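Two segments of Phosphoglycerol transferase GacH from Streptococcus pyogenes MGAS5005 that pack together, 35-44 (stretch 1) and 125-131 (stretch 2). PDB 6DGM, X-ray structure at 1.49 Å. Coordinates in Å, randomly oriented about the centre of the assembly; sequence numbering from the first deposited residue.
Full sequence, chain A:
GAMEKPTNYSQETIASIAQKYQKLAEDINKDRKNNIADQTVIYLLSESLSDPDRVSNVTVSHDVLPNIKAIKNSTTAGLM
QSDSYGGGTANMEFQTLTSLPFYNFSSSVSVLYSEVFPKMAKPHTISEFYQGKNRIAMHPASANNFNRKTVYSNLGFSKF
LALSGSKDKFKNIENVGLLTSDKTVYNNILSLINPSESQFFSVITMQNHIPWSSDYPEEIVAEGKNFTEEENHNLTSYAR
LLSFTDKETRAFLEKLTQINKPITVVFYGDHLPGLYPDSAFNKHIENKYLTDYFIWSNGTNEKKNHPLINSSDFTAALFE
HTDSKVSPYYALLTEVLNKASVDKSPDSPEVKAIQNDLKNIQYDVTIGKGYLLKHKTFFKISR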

ATOM      1  N   ASN A  35     -16.520   7.696  10.819  1.00 28.23           N
ATOM      2  CA  ASN A  35     -15.264   8.195  11.360  1.00 26.66           C
ATOM      3  C   ASN A  35     -14.191   7.138  11.162  1.00 23.52           C
ATOM      4  O   ASN A  35     -14.390   5.974  11.520  1.00 22.46           O
ATOM      5  CB  ASN A  35     -15.384   8.437  12.862  1.00 30.26           C
ATOM      6  CG  ASN A  35     -16.522   9.359  13.210  1.00 33.58           C
ATOM      7  OD1 ASN A  35     -16.653  10.440  12.646  1.00 32.54           O
ATOM      8  ND2 ASN A  35     -17.368   8.927  14.143  1.00 36.75           N
ATOM      9  N   ILE A  36     -13.040   7.548  10.625  1.00 22.86           N
ATOM     10  CA  ILE A  36     -11.967   6.594  10.349  1.00 23.59           C
ATOM     11  C   ILE A  36     -11.529   5.888  11.629  1.00 24.88           C
ATOM     12  O   ILE A  36     -11.253   4.683  11.624  1.00 24.53           O
ATOM     13  CB  ILE A  36     -10.806   7.310   9.646  1.00 25.91           C
ATOM     14  CG1 ILE A  36      -9.822   6.294   9.061  1.00 27.10           C
ATOM     15  CG2 ILE A  36     -10.108   8.251  10.606  1.00 26.48           C
ATOM     16  CD1 ILE A  36     -10.450   5.405   8.006  1.00 29.29           C
ATOM     17  N   ALA A  37     -11.512   6.614  12.751  1.00 27.79           N
ATOM     18  CA  ALA A  37     -11.080   6.065  14.029  1.00 31.19           C
ATOM     19  C   ALA A  37     -12.063   5.057  14.615  1.00 29.05           C
ATOM     20  O   ALA A  37     -11.748   4.442  15.639  1.00 28.37           O
ATOM     21  CB  ALA A  37     -10.857   7.199  15.033  1.00 35.95           C
ATOM     22  N   ASP A  38     -13.229   4.867  13.997  1.00 26.12           N
ATOM     23  CA  ASP A  38     -14.151   3.805  14.381  1.00 25.44           C
ATOM     24  C   ASP A  38     -13.882   2.500  13.640  1.00 25.63           C
ATOM     25  O   ASP A  38     -14.544   1.499  13.909  1.00 28.45           O
ATOM     26  CB  ASP A  38     -15.603   4.215  14.111  1.00 27.11           C
ATOM     27  CG  ASP A  38     -16.078   5.340  14.994  1.00 31.39           C
ATOM     28  OD1 ASP A  38     -15.548   5.516  16.113  1.00 33.23           O
ATOM     29  OD2 ASP A  38     -17.016   6.032  14.564  1.00 34.32           O
ATOM     30  N   GLN A  39     -12.946   2.497  12.702  1.00 24.18           N
ATOM     31  CA  GLN A  39     -12.621   1.331  11.905  1.00 25.81           C
ATOM     32  C   GLN A  39     -11.249   0.823  12.330  1.00 22.55           C
ATOM     33  O   GLN A  39     -10.311   1.611  12.508  1.00 22.88           O
ATOM     34  CB  GLN A  39     -12.481   1.682  10.411  1.00 31.63           C
ATOM     35  CG  GLN A  39     -13.238   2.889   9.928  1.00 40.32           C
ATOM     36  CD  GLN A  39     -14.693   2.596   9.677  1.00 45.41           C
ATOM     37  OE1 GLN A  39     -15.053   1.502   9.242  1.00 41.35           O
ATOM     38  NE2 GLN A  39     -15.546   3.578   9.950  1.00 51.69           N
ATOM     39  N   THR A  40     -11.111  -0.491  12.438  1.00 20.28           N
ATOM     40  CA  THR A  40      -9.791  -1.109  12.467  1.00 17.90           C
ATOM     41  C   THR A  40      -9.340  -1.324  11.030  1.00 17.55           C
ATOM     42  O   THR A  40     -10.112  -1.776  10.183  1.00 18.60           O
ATOM     43  CB  THR A  40      -9.828  -2.410  13.257  1.00 18.44           C
ATOM     44  OG1 THR A  40      -9.838  -2.074  14.655  1.00 18.28           O
ATOM     45  CG2 THR A  40      -8.640  -3.325  12.943  1.00 17.79           C
ATOM     46  N   VAL A  41      -8.112  -0.935  10.748  1.00 15.58           N
ATOM     47  CA  VAL A  41      -7.596  -0.864   9.390  1.00 16.03           C
ATOM     48  C   VAL A  41      -6.297  -1.648   9.327  1.00 15.98           C
ATOM     49  O   VAL A  41      -5.431  -1.496  10.202  1.00 15.65           O
ATOM     50  CB  VAL A  41      -7.388   0.598   8.947  1.00 15.67           C
ATOM     51  CG1 VAL A  41      -6.622   0.628   7.660  1.00 15.76           C
ATOM     52  CG2 VAL A  41      -8.760   1.295   8.810  1.00 16.83           C
ATOM     53  N   ILE A  42      -6.181  -2.498   8.309  1.00 16.19           N
ATOM     54  CA  ILE A  42      -5.009  -3.337   8.079  1.00 15.21           C
ATOM     55  C   ILE A  42      -4.457  -3.002   6.699  1.00 15.28           C
ATOM     56  O   ILE A  42      -5.150  -3.194   5.695  1.00 15.85           O
ATOM     57  CB  ILE A  42      -5.363  -4.828   8.159  1.00 15.76           C
ATOM     58  CG1 ILE A  42      -5.914  -5.186   9.544  1.00 16.51           C
ATOM     59  CG2 ILE A  42      -4.127  -5.663   7.830  1.00 15.85           C
ATOM     60  CD1 ILE A  42      -6.695  -6.500   9.577  1.00 16.74           C
ATOM     61  N   TYR A  43      -3.234  -2.489   6.645  1.00 14.76           N
ATOM     62  CA  TYR A  43      -2.528  -2.289   5.384  1.00 14.61           C
ATOM     63  C   TYR A  43      -1.650  -3.513   5.183  1.00 14.83           C
ATOM     64  O   TYR A  43      -0.755  -3.769   5.990  1.00 15.29           O
ATOM     65  CB  TYR A  43      -1.682  -1.016   5.391  1.00 13.79           C
ATOM     66  CG  TYR A  43      -2.422   0.269   5.091  1.00 14.74           C
ATOM     67  CD1 TYR A  43      -3.804   0.349   5.196  1.00 15.77           C
ATOM     68  CD2 TYR A  43      -1.732   1.413   4.720  1.00 14.92           C
ATOM     69  CE1 TYR A  43      -4.474   1.537   4.929  1.00 16.97           C
ATOM     70  CE2 TYR A  43      -2.391   2.598   4.450  1.00 15.91           C
ATOM     71  CZ  TYR A  43      -3.751   2.659   4.554  1.00 16.63           C
ATOM     72  OH  TYR A  43      -4.414   3.842   4.276  1.00 16.61           O
ATOM     73  N   LEU A  44      -1.936  -4.287   4.147  1.00 14.61           N
ATOM     74  CA  LEU A  44      -1.340  -5.611   3.947  1.00 15.05           C
ATOM     75  C   LEU A  44      -0.555  -5.551   2.644  1.00 14.45           C
ATOM     76  O   LEU A  44      -1.124  -5.677   1.556  1.00 14.66           O
ATOM     77  CB  LEU A  44      -2.440  -6.653   3.884  1.00 18.72           C
ATOM     78  CG  LEU A  44      -2.088  -8.118   4.164  1.00 24.95           C
ATOM     79  CD1 LEU A  44      -0.959  -8.578   3.265  1.00 23.92           C
ATOM     80  CD2 LEU A  44      -1.720  -8.330   5.606  1.00 31.01           C
ATOM     81  N   THR A 125       0.460  10.551   8.824  1.00 17.88           N
ATOM     82  CA  THR A 125       0.152   9.244   8.267  1.00 17.45           C
ATOM     83  C   THR A 125      -1.222   8.794   8.762  1.00 17.07           C
ATOM     84  O   THR A 125      -1.774   9.335   9.727  1.00 17.79           O
ATOM     85  CB  THR A 125       1.170   8.171   8.703  1.00 18.31           C
ATOM     86  OG1 THR A 125       1.057   7.958  10.117  1.00 20.10           O
ATOM     87  CG2 THR A 125       2.602   8.559   8.342  1.00 17.93           C
ATOM     88  N   ILE A 126      -1.760   7.768   8.103  1.00 16.89           N
ATOM     89  CA  ILE A 126      -3.048   7.206   8.505  1.00 18.70           C
ATOM     90  C   ILE A 126      -3.018   6.739   9.955  1.00 17.60           C
ATOM     91  O   ILE A 126      -4.044   6.752  10.634  1.00 18.21           O
ATOM     92  CB  ILE A 126      -3.453   6.089   7.522  1.00 20.80           C
ATOM     93  CG1 ILE A 126      -4.768   5.424   7.931  1.00 23.23           C
ATOM     94  CG2 ILE A 126      -2.348   5.030   7.406  1.00 21.18           C
ATOM     95  CD1 ILE A 126      -5.933   6.373   8.031  1.00 25.94           C
ATOM     96  N   SER A 127      -1.849   6.349  10.463  1.00 16.30           N
ATOM     97  CA  SER A 127      -1.772   5.771  11.797  1.00 17.19           C
ATOM     98  C   SER A 127      -1.991   6.788  12.909  1.00 17.37           C
ATOM     99  O   SER A 127      -2.312   6.386  14.038  1.00 16.70           O
ATOM    100  CB  SER A 127      -0.422   5.064  11.989  1.00 18.51           C
ATOM    101  OG  SER A 127       0.666   5.983  11.934  1.00 19.31           O
ATOM    102  N   GLU A 128      -1.846   8.091  12.623  1.00 18.46           N
ATOM    103  CA  GLU A 128      -1.942   9.084  13.687  1.00 18.86           C
ATOM    104  C   GLU A 128      -3.338   9.189  14.286  1.00 18.45           C
ATOM    105  O   GLU A 128      -3.484   9.733  15.387  1.00 19.24           O
ATOM    106  CB  GLU A 128      -1.489  10.470  13.209  1.00 19.37           C
ATOM    107  CG  GLU A 128      -2.450  11.171  12.267  1.00 22.52           C
ATOM    108  CD  GLU A 128      -1.944  12.552  11.836  1.00 27.09           C
ATOM    109  OE1 GLU A 128      -1.771  13.435  12.708  1.00 29.58           O
ATOM    110  OE2 GLU A 128      -1.735  12.750  10.634  1.00 28.55           O
ATOM    111  N   PHE A 129      -4.365   8.706  13.592  1.00 17.64           N
ATOM    112  CA  PHE A 129      -5.723   8.777  14.114  1.00 18.79           C
ATOM    113  C   PHE A 129      -6.023   7.687  15.130  1.00 19.70           C
ATOM    114  O   PHE A 129      -7.093   7.719  15.747  1.00 22.23           O
ATOM    115  CB  PHE A 129      -6.704   8.711  12.944  1.00 19.59           C
ATOM    116  CG  PHE A 129      -6.489   9.812  11.936  1.00 20.61           C
ATOM    117  CD1 PHE A 129      -6.881  11.103  12.211  1.00 23.41           C
ATOM    118  CD2 PHE A 129      -5.859   9.549  10.741  1.00 19.51           C
ATOM    119  CE1 PHE A 129      -6.665  12.118  11.289  1.00 24.80           C
ATOM    120  CE2 PHE A 129      -5.635  10.542   9.828  1.00 21.72           C
ATOM    121  CZ  PHE A 129      -6.039  11.829  10.094  1.00 24.07           C
ATOM    122  N   TYR A 130      -5.091   6.757  15.325  1.00 18.02           N
ATOM    123  CA  TYR A 130      -5.216   5.656  16.263  1.00 18.24           C
ATOM    124  C   TYR A 130      -4.337   5.927  17.474  1.00 18.75           C
ATOM    125  O   TYR A 130      -3.303   6.593  17.372  1.00 18.61           O
ATOM    126  CB  TYR A 130      -4.782   4.349  15.560  1.00 17.45           C
ATOM    127  CG  TYR A 130      -5.716   4.052  14.414  1.00 17.43           C
ATOM    128  CD1 TYR A 130      -5.525   4.625  13.176  1.00 17.03           C
ATOM    129  CD2 TYR A 130      -6.815   3.229  14.592  1.00 18.90           C
ATOM    130  CE1 TYR A 130      -6.401   4.399  12.134  1.00 17.42           C
ATOM    131  CE2 TYR A 130      -7.704   2.988  13.547  1.00 20.39           C
ATOM    132  CZ  TYR A 130      -7.486   3.576  12.320  1.00 20.16           C
ATOM    133  OH  TYR A 130      -8.360   3.353  11.271  1.00 21.79           O
ATOM    134  N   GLN A 131      -4.768   5.433  18.628  1.00 19.49           N
ATOM    135  CA  GLN A 131      -3.927   5.495  19.814  1.00 20.12           C
ATOM    136  C   GLN A 131      -2.614   4.766  19.554  1.00 19.58           C
ATOM    137  O   GLN A 131      -2.573   3.753  18.851  1.00 18.74           O
ATOM    138  CB  GLN A 131      -4.649   4.847  20.986  1.00 21.02           C
ATOM    139  CG  GLN A 131      -5.939   5.580  21.360  1.00 23.99           C
ATOM    140  CD  GLN A 131      -6.703   4.894  22.453  1.00 29.18           C
ATOM    141  OE1 GLN A 131      -6.224   4.773  23.588  1.00 29.96           O
ATOM    142  NE2 GLN A 131      -7.914   4.434  22.130  1.00 33.96           N
TER

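Two short 3-10 segments, 36-38 and 126-129, face each other across this contact, and the first runs on through Gln39 into the strand 40-44. The backbones come nearest at Ala37 and Phe129, whose CA atoms lie 6.0 Å apart. Farther along the strand there is more room, 9.2 Å between the CA atoms of Val41 and Ser127, and large side chains fill it.

Tyr130 supplies the main bump. Its CA-to-CB bond points sideways, but the ring, at chi1 m, carries the hydroxyl into a hollow lined by Ile36, Gln39 and Val41. There Tyr130 OH donates a hydrogen bond to Gln39 O at 2.9 Å, with that oxygen at the ring edge, near its plane. Tyrosine suits the site because its ring can bury against aliphatic neighbours while its tip satisfies a backbone carbonyl. Val41 CG2 packs 3.2 Å from Tyr130 OH, a snug fit against the tip. The turn that helps shape the hollow is held by backbone bonds from Asp38 N to Asn35 O (3.0 Å) and from Gln39 N to Ile36 O (3.0 Å). Gln39 directs the end of its side chain away from stretch 2, and its NE2 donates to Asn35 O at 3.1 Å, tying the turn further.

Beside this polar anchor the packing is apolar. Ile36 points toward stretch 2 and meets two apolar partners there: its CG1 lies 4.0 Å from Ile126 CD1, and its CG2 4.2 Å from Phe129 CB. A branched side chain fits here, since its two arms reach separate neighbours. Ile126 also touches Tyr43, its CG2 resting 3.8 Å from Tyr43 CE2. Where the backbones are closest, Ala37 offers just a methyl, its CB 3.9 Å from Phe129 O.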